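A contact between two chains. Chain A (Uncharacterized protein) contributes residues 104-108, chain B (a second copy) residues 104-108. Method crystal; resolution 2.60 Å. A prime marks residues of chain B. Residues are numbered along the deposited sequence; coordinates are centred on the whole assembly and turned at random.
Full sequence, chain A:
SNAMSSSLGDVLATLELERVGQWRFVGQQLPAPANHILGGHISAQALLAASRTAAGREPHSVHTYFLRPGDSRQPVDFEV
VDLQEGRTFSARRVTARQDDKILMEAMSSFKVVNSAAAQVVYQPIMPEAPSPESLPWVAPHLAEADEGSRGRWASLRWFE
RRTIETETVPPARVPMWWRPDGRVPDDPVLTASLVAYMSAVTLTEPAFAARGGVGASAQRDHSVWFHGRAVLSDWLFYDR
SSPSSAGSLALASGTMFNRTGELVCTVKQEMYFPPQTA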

# COMPACT_ATOMS: atom_id res chain seq x y z
N MET A 104 3.50 -1.75 -15.60
CA MET A 104 3.33 -1.46 -14.19
C MET A 104 3.74 -0.03 -13.90
O MET A 104 4.52 0.58 -14.64
CB MET A 104 4.12 -2.43 -13.31
CG MET A 104 5.62 -2.50 -13.59
SD MET A 104 6.65 -2.26 -12.12
CE MET A 104 6.62 -0.47 -12.02
N GLU A 105 3.20 0.52 -12.82
CA GLU A 105 3.71 1.76 -12.28
C GLU A 105 3.97 1.58 -10.80
O GLU A 105 3.25 0.86 -10.12
CB GLU A 105 2.74 2.92 -12.52
CG GLU A 105 3.33 4.25 -12.10
CD GLU A 105 2.86 5.39 -12.97
OE1 GLU A 105 3.35 5.49 -14.11
OE2 GLU A 105 2.03 6.20 -12.50
N ALA A 106 5.02 2.23 -10.31
CA ALA A 106 5.37 2.11 -8.91
C ALA A 106 5.77 3.46 -8.34
O ALA A 106 6.29 4.32 -9.04
CB ALA A 106 6.49 1.12 -8.73
N MET A 107 5.47 3.64 -7.06
CA MET A 107 5.99 4.76 -6.30
C MET A 107 6.83 4.20 -5.17
O MET A 107 6.51 3.15 -4.60
CB MET A 107 4.88 5.63 -5.74
CG MET A 107 3.99 6.26 -6.77
SD MET A 107 2.78 7.34 -5.99
CE MET A 107 1.81 6.15 -5.07
N SER A 108 7.90 4.90 -4.84
CA SER A 108 8.79 4.42 -3.80
C SER A 108 9.34 5.61 -3.04
O SER A 108 9.42 6.72 -3.57
CB SER A 108 9.92 3.58 -4.39
OG SER A 108 10.58 4.29 -5.43
N MET B 104 1.38 15.70 -3.13
CA MET B 104 1.18 14.26 -3.03
C MET B 104 1.05 13.64 -4.41
O MET B 104 0.72 14.31 -5.38
CB MET B 104 -0.06 13.93 -2.18
CG MET B 104 -1.38 14.48 -2.69
SD MET B 104 -2.73 13.27 -2.75
CE MET B 104 -2.30 12.40 -4.24
N GLU B 105 1.36 12.35 -4.48
CA GLU B 105 1.06 11.56 -5.67
C GLU B 105 0.34 10.29 -5.25
O GLU B 105 0.64 9.73 -4.19
CB GLU B 105 2.33 11.22 -6.45
CG GLU B 105 2.04 10.52 -7.76
CD GLU B 105 3.03 10.87 -8.84
OE1 GLU B 105 2.93 11.98 -9.40
OE2 GLU B 105 3.89 10.02 -9.14
N ALA B 106 -0.61 9.85 -6.06
CA ALA B 106 -1.41 8.68 -5.73
C ALA B 106 -1.66 7.78 -6.92
O ALA B 106 -1.73 8.25 -8.06
CB ALA B 106 -2.73 9.09 -5.13
N MET B 107 -1.77 6.48 -6.66
CA MET B 107 -2.25 5.56 -7.67
C MET B 107 -3.53 4.91 -7.17
O MET B 107 -3.69 4.71 -5.98
CB MET B 107 -1.21 4.51 -8.02
CG MET B 107 0.07 5.09 -8.60
SD MET B 107 1.20 3.80 -9.12
CE MET B 107 1.56 3.03 -7.55
N SER B 108 -4.44 4.63 -8.08
CA SER B 108 -5.72 4.03 -7.71
C SER B 108 -6.17 3.08 -8.79
O SER B 108 -5.80 3.23 -9.95
CB SER B 108 -6.78 5.11 -7.48
OG SER B 108 -6.87 5.98 -8.58

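Two copies of the same strand meet face to face, running closer to antiparallel than parallel at 143° and coming no nearer than 8.4 Å between axes. That spacing is too wide for backbone pairing, and no hydrogen bond crosses the contact; what fills the gap is side chain, above all methionine. The 263 Å² buried between the stretches comes almost entirely from residues 105 and 107 of each copy.

Met104 opens the stretch out of reach of the partner, and its long side chain contributes nothing here. With Glu105 the strand's alternation brings CA-to-CB toward chain B. Its closest side-chain approach is through the stem: Glu105 CG lies 3.7 Å from Met107′ SD, a van der Waals contact between a methylene and a polarizable sulfur, and the backbone Glu105 O is also 3.7 Å from Met107′ SD. Both its carboxylate oxygens are hydrogen-bonded elsewhere in the structure, which leaves neither unsatisfied in a buried place.

Ala106 points away, yet its backbone still takes part, because Met107′ CE comes to 4.1 Å from Ala106 CA.

Met107 is the center of the contact and buries the most surface, 96 Å² against 94 Å² for Met107′. Met107 CA and Met107′ CA, 8.4 Å apart, are the nearest CA pair across the stretches; each CA-to-CB bond points toward the partner, and both side chains take the m, t, m conformation. Met107 SD reaches 3.7 Å from both Glu105′ O and Glu105′ CG, while Met107 CE lies 4.1 Å from Ala106′ CA and 3.9 Å from Met107′ N. The methyls themselves meet, Met107 CE to Met107′ CE at 4.0 Å. A long, unbranched, apolar side chain suits this place: it spans the gap and packs against both the partner's backbone and its own counterpart.

Ser108 is again out of reach. The rule is compact: one reciprocal methionine pair, each methionine sulfur packed against the partner's Glu105 stem, joins two separated strands by packing alone.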